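Side-chain contacts in oxalate-binding protein (Thermotoga maritima, PDB 1O4T), which binds oxalate together with manganese, forms a homodimer with a cupin fold and is thought to be an oxalate decarboxylase: residues L46-K49 against E50-H53; H73-G77 against E78-Y82. One frame throughout, in Å; residues are numbered along the deposited sequence.

Contact 1: L46-K49 against E50-H53; sequences LLSK and EAMH
Ser48 takes hold of Ala51 and Met52 in an ST motif, its hydroxyl and its carbonyl each accepting a backbone N-H from the chain that follows. The loop between strands 40-45 and 56-64 of this cupin fold curls up here into a single tight turn. With chi1 at 75°, Ser48 OG sits between its own backbone N and carbonyl carbon and looks forward to Ala51 N, 3.0 Å away in a nearly straight bond (170°). The companion bond, Met52 N to Ser48 O at 3.1 Å, is more bent, and a type I turn from Glu50 to His53 continues the coil.

The inner side is close-packed. Ala51 CB comes within 3.2 Å of Ser48 O, while Met52 reaches back along the turn and bends at its last torsion, bringing CE to 3.4 Å from Ser48 O and 3.6 Å from Leu47 O. An alanine in place of Met52 would probably open a gap beside these two carbonyls and leave Phe59, and Phe79 of the second subunit, without the side chain they pack on. The outer side is looser and faces solvent: Lys49 runs out fully extended, its contacts with the following segment confined to the root of the chain, and Glu50, also exposed, meets the preceding segment through its CB. His53, which closes the turn, packs against the second subunit, its NE2 hydrogen-bonded to Asp109 there. On the buried side, the sulfur of Met52 meets Leu47 through an apolar contact, SD lying 4.2 Å from Leu47 CB.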
loop_
_atom_site.group_PDB
_atom_site.type_symbol
_atom_site.label_atom_id
_atom_site.label_comp_id
_atom_site.label_asym_id
_atom_site.label_seq_id
_atom_site.Cartn_x
_atom_site.Cartn_y
_atom_site.Cartn_z
ATOM N N LEU A 46 4.636 3.997 -9.034
ATOM C CA LEU A 46 3.531 3.152 -9.485
ATOM C C LEU A 46 2.350 3.971 -10.021
ATOM O O LEU A 46 1.721 3.576 -11.009
ATOM C CB LEU A 46 3.105 2.230 -8.350
ATOM C CG LEU A 46 4.256 1.410 -7.825
ATOM C CD1 LEU A 46 3.715 0.497 -6.750
ATOM C CD2 LEU A 46 4.970 0.636 -8.901
ATOM N N LEU A 47 2.083 5.113 -9.390
ATOM C CA LEU A 47 1.088 6.074 -9.861
ATOM C C LEU A 47 1.594 7.476 -9.720
ATOM O O LEU A 47 2.222 7.813 -8.723
ATOM C CB LEU A 47 -0.167 5.976 -9.029
ATOM C CG LEU A 47 -0.920 4.663 -9.086
ATOM C CD1 LEU A 47 -1.923 4.601 -7.904
ATOM C CD2 LEU A 47 -1.603 4.401 -10.413
ATOM N N SER A 48 1.300 8.304 -10.703
ATOM C CA SER A 48 1.683 9.699 -10.653
ATOM C C SER A 48 0.747 10.494 -9.738
ATOM O O SER A 48 -0.361 10.053 -9.394
ATOM C CB SER A 48 1.685 10.305 -12.054
ATOM O OG SER A 48 0.372 10.548 -12.521
ATOM N N LYS A 49 1.213 11.680 -9.360
ATOM C CA LYS A 49 0.461 12.573 -8.502
ATOM C C LYS A 49 -0.768 13.095 -9.262
ATOM O O LYS A 49 -1.854 13.221 -8.686
ATOM C CB LYS A 49 1.389 13.698 -8.001
ATOM C CG LYS A 49 0.703 14.966 -7.516
ATOM C CD LYS A 49 1.702 16.076 -7.133
ATOM C CE LYS A 49 0.965 17.391 -6.986
ATOM N NZ LYS A 49 1.789 18.464 -6.412
ATOM N N GLU A 50 -0.580 13.381 -10.553
ATOM C CA GLU A 50 -1.689 13.703 -11.448
ATOM C C GLU A 50 -2.759 12.603 -11.484
ATOM O O GLU A 50 -3.936 12.896 -11.337
ATOM C CB GLU A 50 -1.206 14.014 -12.880
ATOM C CG GLU A 50 -0.587 15.408 -13.052
ATOM C CD GLU A 50 -0.792 16.009 -14.449
ATOM O OE1 GLU A 50 -1.781 15.606 -15.131
ATOM O OE2 GLU A 50 0.010 16.913 -14.861
ATOM N N ALA A 51 -2.346 11.352 -11.668
ATOM C CA ALA A 51 -3.255 10.225 -11.529
ATOM C C ALA A 51 -4.033 10.336 -10.210
ATOM O O ALA A 51 -5.241 10.085 -10.159
ATOM C CB ALA A 51 -2.476 8.897 -11.565
ATOM N N MET A 52 -3.333 10.726 -9.139
ATOM C CA MET A 52 -3.926 10.738 -7.793
ATOM C C MET A 52 -4.545 12.078 -7.461
ATOM O O MET A 52 -4.690 12.419 -6.296
ATOM C CB MET A 52 -2.891 10.300 -6.749
ATOM C CG MET A 52 -2.486 8.857 -6.940
ATOM S SD MET A 52 -1.332 8.312 -5.705
ATOM C CE MET A 52 0.193 9.322 -6.166
ATOM N N HIS A 53 -4.951 12.793 -8.511
ATOM C CA HIS A 53 -5.652 14.082 -8.423
ATOM C C HIS A 53 -4.932 15.066 -7.511
ATOM O O HIS A 53 -5.563 15.853 -6.806
ATOM C CB HIS A 53 -7.102 13.880 -7.959
ATOM C CG HIS A 53 -7.907 12.973 -8.847
ATOM N ND1 HIS A 53 -8.959 13.427 -9.622
ATOM C CD2 HIS A 53 -7.820 11.641 -9.077
ATOM C CE1 HIS A 53 -9.479 12.416 -10.292
ATOM N NE2 HIS A 53 -8.802 11.319 -9.984
#

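Contact 2: H73-G77 against E78-Y82; sequences HKHEG and EFEIY. With MN (manganese (II) ion), chain C; OXL (oxalate ion), chain D.
His73-Gly77 and Glu78-Tyr82 run 130° apart end to end, the chain swinging round at Gly77, whose positive phi suits a glycine, as it passes from strand 69-74 into strand 78-86. This is the first conserved motif of the cupin fold, the His-x-His and the glutamate that follows, and its side chains converge on manganese. His73 NE2 binds the metal at 2.2 Å, His75 NE2 at 2.0 Å and Glu80 OE2 at 2.1 Å; His114 and two oxygens of the chelating oxalate complete six ligands. Glu80 gets there as an extended chain with CG anti to the backbone N, laying its CB over one face of the His75 ring and standing its carboxylate nearly perpendicular to that ring (83°).

On the far side of His75 from the metal, Glu78 is a second-shell partner. His75 ND1 donates to Glu78 OE2 at 2.8 Å, almost in line (167°) and close to the ring plane, meeting the oxygen on its anti side and somewhat out of the carboxylate plane. Held by this bond at ND1 and by the metal at NE2, the imidazole has its rotation fixed at both ends. The same OE2 also accepts from a water that takes the N-H of Glu76, tying the loop backbone to the carboxylate, while Glu78 OE1 pairs with Arg57 in a salt bridge. His73 is steadied in a similar way through ND1, hydrogen-bonded to the carbonyl of Gly71.

Tyr82 holds the ligand directly. Its ring stacks on His114, and near the ring plane Tyr82 OH donates to oxalate O3, itself a metal ligand, over 2.6 Å.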
loop_
_atom_site.group_PDB
_atom_site.type_symbol
_atom_site.label_atom_id
_atom_site.label_comp_id
_atom_site.label_asym_id
_atom_site.label_seq_id
_atom_site.Cartn_x
_atom_site.Cartn_y
_atom_site.Cartn_z
ATOM N N HIS A 73 14.957 12.346 7.095
ATOM C CA HIS A 73 14.422 13.546 6.488
ATOM C C HIS A 73 13.054 13.824 7.061
ATOM O O HIS A 73 12.391 12.937 7.591
ATOM C CB HIS A 73 14.280 13.402 4.975
ATOM C CG HIS A 73 13.391 12.273 4.586
ATOM N ND1 HIS A 73 13.746 10.961 4.787
ATOM C CD2 HIS A 73 12.130 12.255 4.096
ATOM C CE1 HIS A 73 12.754 10.177 4.397
ATOM N NE2 HIS A 73 11.770 10.936 3.959
ATOM N N LYS A 74 12.647 15.070 6.892
ATOM C CA LYS A 74 11.449 15.631 7.477
ATOM C C LYS A 74 10.354 15.779 6.431
ATOM O O LYS A 74 10.628 16.075 5.271
ATOM C CB LYS A 74 11.780 17.025 8.011
ATOM C CG LYS A 74 10.654 17.689 8.743
ATOM C CD LYS A 74 11.127 18.967 9.338
ATOM C CE LYS A 74 10.013 19.689 10.072
ATOM N NZ LYS A 74 10.563 20.966 10.559
ATOM N N HIS A 75 9.117 15.593 6.883
ATOM C CA HIS A 75 7.917 15.837 6.096
ATOM C C HIS A 75 7.118 16.990 6.703
ATOM O O HIS A 75 6.902 17.020 7.895
ATOM C CB HIS A 75 7.107 14.538 6.018
ATOM C CG HIS A 75 7.727 13.509 5.122
ATOM N ND1 HIS A 75 7.611 13.574 3.752
ATOM C CD2 HIS A 75 8.538 12.451 5.381
ATOM C CE1 HIS A 75 8.302 12.590 3.205
ATOM N NE2 HIS A 75 8.851 11.870 4.169
ATOM N N GLU A 76 6.744 17.977 5.898
ATOM C CA GLU A 76 5.910 19.067 6.391
ATOM C C GLU A 76 4.829 19.343 5.385
ATOM O O GLU A 76 5.101 19.426 4.186
ATOM C CB GLU A 76 6.717 20.362 6.691
ATOM C CG GLU A 76 7.904 20.584 5.773
ATOM C CD GLU A 76 8.857 21.669 6.239
ATOM O OE1 GLU A 76 8.432 22.676 6.887
ATOM O OE2 GLU A 76 10.064 21.499 5.926
ATOM N N GLY A 77 3.600 19.464 5.879
ATOM C CA GLY A 77 2.464 19.695 5.034
ATOM C C GLY A 77 2.004 18.447 4.299
ATOM O O GLY A 77 1.252 18.547 3.328
ATOM N N GLU A 78 2.439 17.287 4.768
ATOM C CA GLU A 78 2.067 15.995 4.195
ATOM C C GLU A 78 2.340 14.917 5.231
ATOM O O GLU A 78 2.934 15.194 6.268
ATOM C CB GLU A 78 2.882 15.703 2.925
ATOM C CG GLU A 78 4.368 15.580 3.179
ATOM C CD GLU A 78 5.242 15.775 1.954
ATOM O OE1 GLU A 78 4.716 16.198 0.901
ATOM O OE2 GLU A 78 6.469 15.507 2.083
ATOM N N PHE A 79 1.914 13.688 4.946
ATOM C CA PHE A 79 2.262 12.570 5.791
ATOM C C PHE A 79 2.608 11.372 4.931
ATOM O O PHE A 79 2.200 11.305 3.774
ATOM C CB PHE A 79 1.174 12.281 6.840
ATOM C CG PHE A 79 -0.147 11.841 6.268
ATOM C CD1 PHE A 79 -1.131 12.761 5.997
ATOM C CD2 PHE A 79 -0.407 10.497 6.024
ATOM C CE1 PHE A 79 -2.340 12.371 5.492
ATOM C CE2 PHE A 79 -1.636 10.102 5.475
ATOM C CZ PHE A 79 -2.608 11.065 5.228
ATOM N N GLU A 80 3.403 10.465 5.482
ATOM C CA GLU A 80 3.838 9.264 4.764
ATOM C C GLU A 80 3.532 7.972 5.495
ATOM O O GLU A 80 3.665 7.883 6.705
ATOM C CB GLU A 80 5.336 9.335 4.471
ATOM C CG GLU A 80 5.731 8.468 3.296
ATOM C CD GLU A 80 7.121 8.730 2.787
ATOM O OE1 GLU A 80 7.549 8.042 1.846
ATOM O OE2 GLU A 80 7.783 9.607 3.326
ATOM N N ILE A 81 3.130 6.972 4.724
ATOM C CA ILE A 81 2.874 5.639 5.203
ATOM C C ILE A 81 3.831 4.696 4.473
ATOM O O ILE A 81 3.934 4.726 3.260
ATOM C CB ILE A 81 1.413 5.219 4.875
ATOM C CG1 ILE A 81 0.409 6.250 5.399
ATOM C CG2 ILE A 81 1.118 3.795 5.411
ATOM C CD1 ILE A 81 -0.930 6.139 4.680
ATOM N N TYR A 82 4.540 3.853 5.205
ATOM C CA TYR A 82 5.165 2.696 4.619
ATOM C C TYR A 82 4.349 1.436 4.951
ATOM O O TYR A 82 3.903 1.248 6.094
ATOM C CB TYR A 82 6.547 2.485 5.205
ATOM C CG TYR A 82 7.622 3.543 5.020
ATOM C CD1 TYR A 82 8.742 3.547 5.849
ATOM C CD2 TYR A 82 7.555 4.507 4.009
ATOM C CE1 TYR A 82 9.756 4.446 5.665
ATOM C CE2 TYR A 82 8.566 5.401 3.822
ATOM C CZ TYR A 82 9.670 5.388 4.658
ATOM O OH TYR A 82 10.680 6.336 4.467
HETATM MN MN MN C . 9.777 10.129 3.719
HETATM C C1 OXL D . 10.531 8.476 1.603
HETATM C C2 OXL D . 10.364 9.765 0.926
HETATM O O1 OXL D . 10.706 7.412 0.792
HETATM O O2 OXL D . 10.631 9.787 -0.392
HETATM O O3 OXL D . 10.480 8.366 2.846
HETATM O O4 OXL D . 9.956 10.772 1.514
HETATM O O HOH W 1 7.891 17.708 3.096
#

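Contact 1 and contact 2 do not touch within one chain: their centres are about 17 Å apart and their nearest atoms about 8 Å. Contact 2 supplies three of the four protein metal ligands and Tyr82 of the oxalate pocket, whereas the side chain of Met52 in contact 1 lies about 12 Å from the oxalate and about 14 Å from manganese. Arg57 joins them, touching Lys49 of contact 1 and salt-bridged to Glu78 of contact 2. The closer meeting is across the dimer: Phe79, whose side chain sets off away from residues 73-77, packs on Met52 and His53 of the second subunit, so the turn of one copy abuts the metal-binding strand of the other.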